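Local coordinates for protein taurine dioxygenase (Burkholderia ambifaria, PDB 5VN6) that probably acts as a taurine dioxygenase of the TfdA family, an iron-dependent oxygenase that here holds a magnesium ion in its metal site, at residues 136-141 against 238-243; 154-159 against 216-221; 160-165 against 176-181; 211-216 against 227-232. All blocks are in the same frame, centred on the assembly; numbering follows the deposited sequence.

Contact 1. Residues 136-141 against 238-243; sequences ANMVLA and GQAAIP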
# COMPACT_ATOMS: atom_id res chain seq x y z
N ALA A 136 -3.86 7.45 -3.47
CA ALA A 136 -2.65 8.07 -2.95
C ALA A 136 -2.72 9.58 -3.21
O ALA A 136 -3.23 10.02 -4.24
CB ALA A 136 -1.39 7.48 -3.59
N ASN A 137 -2.24 10.36 -2.25
CA ASN A 137 -2.27 11.82 -2.30
C ASN A 137 -1.00 12.28 -3.00
O ASN A 137 0.09 12.29 -2.42
CB ASN A 137 -2.39 12.38 -0.88
CG ASN A 137 -2.42 13.90 -0.83
OD1 ASN A 137 -1.96 14.59 -1.74
ND2 ASN A 137 -2.98 14.43 0.25
N MET A 138 -1.11 12.66 -4.28
CA MET A 138 0.09 13.09 -4.99
C MET A 138 0.43 14.56 -4.75
O MET A 138 1.46 15.03 -5.25
CB MET A 138 -0.06 12.82 -6.49
CG MET A 138 -0.37 11.36 -6.79
SD MET A 138 0.70 10.15 -5.94
CE MET A 138 2.27 10.54 -6.74
N VAL A 139 -0.41 15.30 -4.02
CA VAL A 139 -0.01 16.62 -3.52
C VAL A 139 1.03 16.47 -2.41
O VAL A 139 2.09 17.10 -2.41
CB VAL A 139 -1.25 17.39 -3.02
CG1 VAL A 139 -0.85 18.69 -2.26
CG2 VAL A 139 -2.23 17.70 -4.19
N LEU A 140 0.73 15.60 -1.45
CA LEU A 140 1.68 15.26 -0.40
C LEU A 140 2.94 14.60 -0.98
O LEU A 140 4.06 14.85 -0.51
CB LEU A 140 0.99 14.34 0.60
CG LEU A 140 1.55 14.19 1.99
CD1 LEU A 140 1.70 15.61 2.59
CD2 LEU A 140 0.59 13.32 2.79
N ALA A 141 2.79 13.74 -1.99
CA ALA A 141 3.97 13.11 -2.57
C ALA A 141 4.92 14.15 -3.14
O ALA A 141 6.15 14.03 -3.00
CB ALA A 141 3.57 12.11 -3.66
N GLY A 238 7.25 5.74 -8.06
CA GLY A 238 7.21 4.93 -6.85
C GLY A 238 6.78 5.68 -5.60
O GLY A 238 6.61 5.05 -4.55
N GLN A 239 6.70 7.01 -5.66
CA GLN A 239 6.23 7.76 -4.49
C GLN A 239 4.79 7.38 -4.15
O GLN A 239 4.41 7.43 -2.98
CB GLN A 239 6.36 9.28 -4.74
CG GLN A 239 7.82 9.79 -4.97
CD GLN A 239 8.77 9.48 -3.77
OE1 GLN A 239 8.54 9.94 -2.64
NE2 GLN A 239 9.82 8.70 -4.03
N ALA A 240 4.00 6.97 -5.16
CA ALA A 240 2.62 6.57 -4.88
C ALA A 240 2.56 5.30 -4.05
O ALA A 240 1.50 4.99 -3.50
CB ALA A 240 1.83 6.35 -6.17
N ALA A 241 3.64 4.54 -3.97
CA ALA A 241 3.62 3.31 -3.19
C ALA A 241 3.92 3.53 -1.70
O ALA A 241 4.02 2.55 -0.94
CB ALA A 241 4.60 2.30 -3.80
N ILE A 242 4.04 4.77 -1.25
CA ILE A 242 4.40 5.07 0.13
C ILE A 242 3.14 5.05 0.99
O ILE A 242 2.24 5.87 0.76
CB ILE A 242 5.13 6.42 0.24
CG1 ILE A 242 6.52 6.31 -0.40
CG2 ILE A 242 5.22 6.89 1.71
CD1 ILE A 242 7.24 7.66 -0.64
N PRO A 243 3.03 4.14 1.96
CA PRO A 243 1.77 4.03 2.71
C PRO A 243 1.32 5.31 3.39
O PRO A 243 0.11 5.50 3.57
CB PRO A 243 2.07 2.91 3.72
CG PRO A 243 3.12 2.08 3.02
CD PRO A 243 3.99 3.09 2.32
O HOH W 1 7.40 12.03 -1.55
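Apolar packing across this contact centres on Ala240. Its CB lies 4.0 Å from SD of Met138. The methionine reaches it by curling: its chain is bent at chi2 (-48°) and again at chi3 (-66°), which brings the sulfur nearer the facing segment. CB of Ala136 sits 4.3 Å from CB of Ala240. Three residues on from Met138, CB of Ala141 meets CB of Gln239 at 4.1 Å. Separately, CB of Ala136 makes a van der Waals contact with the carbonyl O of Ala240 at 3.8 Å.

The fold here belongs to the cupin clan, with a metal centre inside a double-stranded beta-helix core. Strand 133-137 lies between strands 246-249 and 264-268. The latter carries the metal ligand His266, whose side chain is about 7 Å from that of Ala136. Residues 238-241 form a short 3-10 turn after helix 228-237.

Polar contact across the segments runs through one water. It donates to Ala141 O (2.8 Å) and to OE1 of Gln239 (2.6 Å), while NE2 of Gln239 donates to Tyr235 O. Within 136-141, Asn137 is the N-cap of helix 138-143. Its OD1 accepts a nearly straight bond from Leu140 N at 2.9 Å, with the donor above the carbonyl plane, and a weak one from Val139 N.

Contact 2. Residues 154-159 against 216-221; sequences ADLRAR and PARVRV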
# COMPACT_ATOMS: atom_id res chain seq x y z
N ALA A 154 11.49 20.57 -11.68
CA ALA A 154 10.58 21.72 -11.77
C ALA A 154 10.06 21.95 -13.19
O ALA A 154 8.86 22.14 -13.39
CB ALA A 154 11.27 22.97 -11.24
N ASP A 155 10.94 21.89 -14.20
CA ASP A 155 10.51 22.16 -15.58
C ASP A 155 10.36 20.89 -16.42
O ASP A 155 10.14 20.99 -17.64
CB ASP A 155 11.47 23.16 -16.26
CG ASP A 155 12.91 22.64 -16.37
OD1 ASP A 155 13.13 21.42 -16.31
OD2 ASP A 155 13.82 23.48 -16.49
N LEU A 156 10.46 19.71 -15.82
CA LEU A 156 10.37 18.49 -16.60
C LEU A 156 8.96 18.27 -17.13
O LEU A 156 7.97 18.60 -16.49
CB LEU A 156 10.79 17.28 -15.75
CG LEU A 156 12.29 17.13 -15.47
CD1 LEU A 156 12.59 15.88 -14.59
CD2 LEU A 156 13.06 17.08 -16.81
N ARG A 157 8.89 17.68 -18.32
CA ARG A 157 7.64 17.24 -18.93
C ARG A 157 7.84 15.79 -19.34
O ARG A 157 8.97 15.34 -19.56
CB ARG A 157 7.25 18.10 -20.13
CG ARG A 157 7.26 19.60 -19.82
CD ARG A 157 6.92 20.51 -21.02
NE ARG A 157 5.61 20.23 -21.59
CZ ARG A 157 4.46 20.57 -21.00
NH1 ARG A 157 4.47 21.19 -19.83
NH2 ARG A 157 3.30 20.29 -21.58
N ALA A 158 6.75 15.05 -19.46
CA ALA A 158 6.85 13.61 -19.70
C ALA A 158 5.63 13.15 -20.49
O ALA A 158 4.60 13.82 -20.49
CB ALA A 158 6.96 12.84 -18.38
N ARG A 159 5.76 12.00 -21.16
CA ARG A 159 4.69 11.49 -22.01
C ARG A 159 3.99 10.29 -21.36
O ARG A 159 4.63 9.46 -20.71
CB ARG A 159 5.21 11.14 -23.41
CG ARG A 159 5.22 12.40 -24.31
CD ARG A 159 5.60 12.16 -25.77
NE ARG A 159 5.95 13.42 -26.41
CZ ARG A 159 5.08 14.32 -26.88
NH1 ARG A 159 3.78 14.09 -26.81
NH2 ARG A 159 5.51 15.44 -27.42
N PRO A 216 22.30 20.38 -20.50
CA PRO A 216 23.65 20.45 -19.92
C PRO A 216 23.66 20.51 -18.40
O PRO A 216 24.65 20.11 -17.78
CB PRO A 216 24.22 21.74 -20.52
CG PRO A 216 23.45 21.93 -21.79
CD PRO A 216 22.06 21.45 -21.48
N ALA A 217 22.58 20.98 -17.77
CA ALA A 217 22.52 21.03 -16.32
C ALA A 217 22.41 19.63 -15.72
O ALA A 217 22.91 19.39 -14.62
CB ALA A 217 21.35 21.89 -15.87
N ARG A 218 21.79 18.70 -16.45
CA ARG A 218 21.58 17.37 -15.92
C ARG A 218 22.50 16.31 -16.50
O ARG A 218 22.65 15.25 -15.89
CB ARG A 218 20.14 16.92 -16.19
CG ARG A 218 19.08 17.80 -15.58
CD ARG A 218 17.72 17.19 -15.83
NE ARG A 218 16.67 18.03 -15.29
CZ ARG A 218 15.98 18.90 -16.01
NH1 ARG A 218 15.03 19.62 -15.43
NH2 ARG A 218 16.22 19.03 -17.32
N VAL A 219 23.12 16.54 -17.65
CA VAL A 219 23.82 15.47 -18.36
C VAL A 219 25.26 15.88 -18.60
O VAL A 219 25.54 16.79 -19.40
CB VAL A 219 23.11 15.11 -19.68
CG1 VAL A 219 23.97 14.13 -20.50
CG2 VAL A 219 21.73 14.54 -19.39
N ARG A 220 26.19 15.18 -17.93
CA ARG A 220 27.61 15.31 -18.20
C ARG A 220 28.04 14.27 -19.23
O ARG A 220 28.73 14.59 -20.21
CB ARG A 220 28.42 15.13 -16.90
CG ARG A 220 27.82 15.75 -15.62
CD ARG A 220 28.35 15.04 -14.32
NE ARG A 220 28.05 13.60 -14.34
CZ ARG A 220 28.55 12.70 -13.49
NH1 ARG A 220 29.39 13.07 -12.52
NH2 ARG A 220 28.20 11.42 -13.60
N VAL A 221 27.64 13.02 -19.01
CA VAL A 221 27.98 11.91 -19.88
C VAL A 221 26.70 11.11 -20.12
O VAL A 221 25.69 11.28 -19.43
CB VAL A 221 29.09 11.01 -19.28
CG1 VAL A 221 30.38 11.82 -19.06
CG2 VAL A 221 28.62 10.36 -17.96
O HOH W 2 14.70 20.62 -19.02
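Arg218 reaches across to Leu156 and Asp155, and its guanidinium carries the contact. The chain of Arg218 is extended from CG to NE (chi2 -176°, chi3 -179°). This spans a wide gap, for the nearest CA atoms, those of Leu156 and Arg218, are 11.3 Å apart.

Leu156 meets the guanidinium from above. Its CD2 lies over the centre of one face, 3.5 Å from Arg218 CZ. The same methyl is 3.5 Å from Arg218 NH1. The two side chains slide past each other in opposite directions.

Asp155 comes to the edge of the group. NH1 of Arg218 donates to its OD1 at 2.8 Å, and the pair is a salt bridge. The oxygen lies almost in the guanidinium plane and is met on its syn side. The carboxylate itself is turned 72° from the guanidinium, so this is a single bond and not a paired, coplanar one. A water adds a second link: it accepts from Arg218 NH2 at 2.8 Å and donates to Asp155 OD1 at 3.2 Å.

Other partners also hold the arginine. NH1 donates to Gln152 O, and NH2 donates to Phe213 O. Between them these bonds fix the rotation of the guanidinium.

The arrangement is a partly buried salt bridge, with a leucine methyl lying over one face of the guanidinium. It ties the loop between strand 207-210 and helix 222-225 to the turn leading into strand 157-160, away from the metal site.

Contact 3. Residues 160-165 against 176-181; sequences HSIEAS and LALKAQ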
# COMPACT_ATOMS: atom_id res chain seq x y z
N HIS A 160 2.66 10.25 -21.54
CA HIS A 160 1.76 9.23 -20.98
C HIS A 160 1.09 8.51 -22.13
O HIS A 160 0.45 9.15 -22.97
CB HIS A 160 0.70 9.86 -20.09
CG HIS A 160 1.25 10.72 -19.00
ND1 HIS A 160 0.88 10.57 -17.69
CD2 HIS A 160 2.14 11.74 -19.03
CE1 HIS A 160 1.51 11.46 -16.95
NE2 HIS A 160 2.30 12.18 -17.73
N SER A 161 1.22 7.19 -22.18
CA SER A 161 0.95 6.45 -23.40
C SER A 161 -0.14 5.42 -23.19
O SER A 161 -0.03 4.57 -22.30
CB SER A 161 2.23 5.76 -23.91
OG SER A 161 1.92 4.82 -24.91
N ILE A 162 -1.17 5.45 -24.04
CA ILE A 162 -2.08 4.32 -24.03
C ILE A 162 -1.51 3.20 -24.87
O ILE A 162 -1.80 2.01 -24.62
CB ILE A 162 -3.49 4.73 -24.49
CG1 ILE A 162 -4.49 3.61 -24.16
CG2 ILE A 162 -3.52 4.97 -26.01
CD1 ILE A 162 -5.93 4.00 -24.34
N GLU A 163 -0.67 3.54 -25.86
CA GLU A 163 -0.02 2.53 -26.69
C GLU A 163 0.72 1.50 -25.85
O GLU A 163 0.60 0.29 -26.09
CB GLU A 163 0.97 3.19 -27.66
CG GLU A 163 1.79 2.14 -28.37
CD GLU A 163 2.87 2.69 -29.27
OE1 GLU A 163 3.50 3.71 -28.94
OE2 GLU A 163 3.09 2.09 -30.34
N ALA A 164 1.51 1.96 -24.87
CA ALA A 164 2.39 1.09 -24.10
C ALA A 164 1.69 0.44 -22.91
O ALA A 164 2.30 -0.42 -22.25
CB ALA A 164 3.62 1.87 -23.62
N SER A 165 0.46 0.82 -22.61
CA SER A 165 -0.27 0.15 -21.53
C SER A 165 -1.37 -0.72 -22.14
O SER A 165 -1.17 -1.93 -22.32
CB SER A 165 -0.82 1.17 -20.53
OG SER A 165 -1.50 2.24 -21.19
N LEU A 176 -1.09 0.10 -33.19
CA LEU A 176 -0.69 1.33 -33.87
C LEU A 176 -1.89 2.21 -34.19
O LEU A 176 -1.81 3.44 -34.09
CB LEU A 176 0.11 1.00 -35.13
CG LEU A 176 1.48 0.34 -34.95
CD1 LEU A 176 2.24 0.35 -36.28
CD2 LEU A 176 2.30 1.05 -33.87
N ALA A 177 -3.02 1.61 -34.59
CA ALA A 177 -4.25 2.38 -34.79
C ALA A 177 -4.68 3.06 -33.50
O ALA A 177 -5.05 4.24 -33.50
CB ALA A 177 -5.37 1.47 -35.30
N LEU A 178 -4.63 2.34 -32.38
CA LEU A 178 -4.94 2.95 -31.09
C LEU A 178 -4.02 4.14 -30.82
O LEU A 178 -4.47 5.19 -30.35
CB LEU A 178 -4.82 1.91 -29.99
CG LEU A 178 -5.20 2.41 -28.59
CD1 LEU A 178 -6.71 2.60 -28.53
CD2 LEU A 178 -4.72 1.42 -27.55
N LYS A 179 -2.74 4.00 -31.14
CA LYS A 179 -1.80 5.10 -30.92
C LYS A 179 -2.15 6.31 -31.79
O LYS A 179 -2.07 7.45 -31.33
CB LYS A 179 -0.37 4.64 -31.20
CG LYS A 179 0.70 5.71 -31.02
CD LYS A 179 2.03 5.26 -31.60
CE LYS A 179 3.14 6.25 -31.29
NZ LYS A 179 3.52 6.17 -29.84
N ALA A 180 -2.52 6.07 -33.05
CA ALA A 180 -2.92 7.16 -33.92
C ALA A 180 -4.15 7.86 -33.38
O ALA A 180 -4.26 9.09 -33.45
CB ALA A 180 -3.17 6.65 -35.34
N GLN A 181 -5.09 7.10 -32.82
CA GLN A 181 -6.28 7.68 -32.22
C GLN A 181 -5.94 8.54 -31.00
O GLN A 181 -6.54 9.60 -30.80
CB GLN A 181 -7.25 6.56 -31.87
CG GLN A 181 -8.58 6.99 -31.30
CD GLN A 181 -9.48 5.80 -31.04
OE1 GLN A 181 -9.06 4.65 -31.20
NE2 GLN A 181 -10.71 6.06 -30.63
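This contact joins the first part of a strand-to-helix connection to the helix it leads into. Residues 160-165 leave strand 157-160. Ile162 points toward helix 172-181, and the end of the Glu163 side chain comes near it. An ST motif shapes the turn, with Ala164 N donating to Ser161 OG at 2.9 Å. Ser165 OG in turn donates to Ser161 O, in the carbonyl plane and on a lone pair.

A salt bridge carries the polar half. NZ of Lys179 donates to OE1 of Glu163 at 2.6 Å. It comes from above the carboxylate plane, 43° out of it. The lysine chain runs straight until chi4 (73°), where it bends and brings NZ over the carboxylate. Its methylenes lie against the same group: CD of Lys179 is 3.6 Å from CD of Glu163. The glutamate chain is extended and crosses that of the lysine at a slant. Its other oxygen, OE2, lies 3.8 Å from CD2 of Leu176.

Both charges have a second partner. Glu163 OE2 pairs with Arg175, and Lys179 NZ also pairs with Asp184. This alternating network probably favours the charged forms of Glu163 and Lys179.

The apolar half is Ile162 against Leu178. Their side chains cross at about a right angle, with CG2 of Ile162 4.0 Å from CG of Leu178. CG1 of Ile162 is 4.0 Å from CD2 of Leu178.

Ile162 also packs on Trp111, and Leu178 on Met170. Helix 172-181 then leads into strand 185-192, which lies beside strand 157-160 in the four-stranded antiparallel sheet.

Contact 4. Residues 211-216 against 227-232; sequences TNFHTP and PGAGQL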
# COMPACT_ATOMS: atom_id res chain seq x y z
N THR A 211 10.62 13.99 -21.68
CA THR A 211 10.94 14.49 -23.01
C THR A 211 11.98 15.59 -23.03
O THR A 211 12.57 15.85 -24.08
CB THR A 211 9.67 15.02 -23.71
OG1 THR A 211 9.00 15.94 -22.84
CG2 THR A 211 8.73 13.88 -24.10
N ASN A 212 12.20 16.28 -21.90
CA ASN A 212 13.08 17.45 -21.89
C ASN A 212 14.10 17.36 -20.76
O ASN A 212 14.51 18.38 -20.20
CB ASN A 212 12.26 18.75 -21.79
CG ASN A 212 11.40 18.82 -20.52
OD1 ASN A 212 11.24 17.83 -19.77
ND2 ASN A 212 10.84 20.01 -20.27
N PHE A 213 14.53 16.13 -20.44
CA PHE A 213 15.51 15.87 -19.40
C PHE A 213 16.93 16.18 -19.86
O PHE A 213 17.74 16.71 -19.08
CB PHE A 213 15.40 14.41 -18.95
CG PHE A 213 16.36 14.03 -17.85
CD1 PHE A 213 15.97 14.11 -16.52
CD2 PHE A 213 17.66 13.61 -18.16
CE1 PHE A 213 16.86 13.76 -15.51
CE2 PHE A 213 18.55 13.27 -17.16
CZ PHE A 213 18.15 13.34 -15.82
N HIS A 214 17.27 15.81 -21.10
CA HIS A 214 18.65 15.85 -21.56
C HIS A 214 19.10 17.30 -21.80
O HIS A 214 18.95 17.83 -22.90
CB HIS A 214 18.77 14.99 -22.81
CG HIS A 214 20.18 14.59 -23.17
ND1 HIS A 214 21.23 15.48 -23.16
CD2 HIS A 214 20.68 13.42 -23.64
CE1 HIS A 214 22.33 14.87 -23.57
NE2 HIS A 214 22.02 13.62 -23.86
N THR A 215 19.61 17.95 -20.76
CA THR A 215 20.10 19.32 -20.78
C THR A 215 21.50 19.35 -20.19
O THR A 215 21.87 18.45 -19.43
CB THR A 215 19.19 20.26 -19.96
OG1 THR A 215 19.24 19.88 -18.58
CG2 THR A 215 17.73 20.20 -20.45
N PRO A 216 22.30 20.38 -20.50
CA PRO A 216 23.65 20.45 -19.92
C PRO A 216 23.66 20.51 -18.40
O PRO A 216 24.65 20.11 -17.78
CB PRO A 216 24.22 21.74 -20.52
CG PRO A 216 23.45 21.93 -21.79
CD PRO A 216 22.06 21.45 -21.48
N PRO A 227 20.74 5.26 -18.21
CA PRO A 227 19.48 5.10 -17.48
C PRO A 227 19.07 6.25 -16.54
O PRO A 227 18.03 6.12 -15.89
CB PRO A 227 19.75 3.85 -16.62
CG PRO A 227 21.23 3.98 -16.27
CD PRO A 227 21.87 4.61 -17.51
N GLY A 228 19.85 7.33 -16.49
CA GLY A 228 19.64 8.33 -15.45
C GLY A 228 18.24 8.90 -15.45
O GLY A 228 17.61 8.99 -14.40
N ALA A 229 17.73 9.29 -16.62
CA ALA A 229 16.39 9.85 -16.70
C ALA A 229 15.34 8.83 -16.26
O ALA A 229 14.42 9.17 -15.49
CB ALA A 229 16.10 10.36 -18.11
N GLY A 230 15.45 7.59 -16.73
CA GLY A 230 14.51 6.56 -16.33
C GLY A 230 14.56 6.24 -14.84
O GLY A 230 13.55 5.92 -14.24
N GLN A 231 15.75 6.32 -14.24
CA GLN A 231 15.85 6.07 -12.81
C GLN A 231 15.11 7.14 -12.01
O GLN A 231 14.42 6.83 -11.02
CB GLN A 231 17.33 5.98 -12.42
CG GLN A 231 18.01 4.66 -12.86
CD GLN A 231 19.53 4.67 -12.69
OE1 GLN A 231 20.14 5.73 -12.62
NE2 GLN A 231 20.14 3.50 -12.57
N LEU A 232 15.21 8.40 -12.42
CA LEU A 232 14.46 9.46 -11.74
C LEU A 232 12.97 9.24 -11.89
O LEU A 232 12.21 9.41 -10.92
CB LEU A 232 14.85 10.83 -12.29
CG LEU A 232 14.06 12.04 -11.75
CD1 LEU A 232 14.21 12.19 -10.22
CD2 LEU A 232 14.48 13.32 -12.46
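The Phe213 ring takes Ala229 on one face and Leu232 at its edge. CB of Ala229 stands 3.7 Å from the ring centroid and 18° off the normal, a CH-pi contact. The methyl is displaced from the middle toward the rim, nearest to CD2 of Phe213 at 3.6 Å. Close to the ring plane, CD2 of Leu232 meets CE1 of Phe213 at 3.9 Å.

The arrangement is an aromatic side chain from a loop packed on the start of a helix. The loop follows strand 207-210, and the helix is 228-237. The nearest CA atoms, those of Phe213 and Ala229, are 6.7 Å apart, and the ring fills the space between loop and helix. Phe213 CG is trans to the backbone nitrogen (chi1 -179°), which projects the ring onto the helix.

Ala229 and Leu232 are three residues apart and both point toward the loop. They therefore lie on one side of the helix. The side chains of Leu232 and Phe213 meet at a slant. The first turn of the helix is closed by backbone bonds from Gln231 N to Pro227 O and from Leu232 N to Gly228 O.

Other parts of the fold pack around it. Leu156 and Gln152 touch both Phe213 and Leu232, and Phe210 packs on both Ala229 and Leu232.

No hydrogen bond crosses between the two segments. At the far end of the ring, CZ of Phe213 lies 4.0 Å from CA of Ala229, beside the helix backbone.

Contacts 2, 3 and 4 all lie along the chain inside the loop closed by contact 1. Contacts 2 and 4 are close neighbours, with centres about 5 Å apart. They share Pro216 and touch directly: Asn212 OD1 lies 2.8 Å from Arg157 N, and Asn212 ND2 lies 2.9 Å from Asp155 O, both probable hydrogen bonds. Contact 3 continues from contact 2 in sequence, yet their centres are about 24 Å apart. Contacts 1 and 3 lie nearer the metal: the side chains of Ala136 and Ile162 are each about 12 Å from the magnesium ion, which is bound by His106, Asp108 and His266. Contacts 2 and 4 lie away from that site.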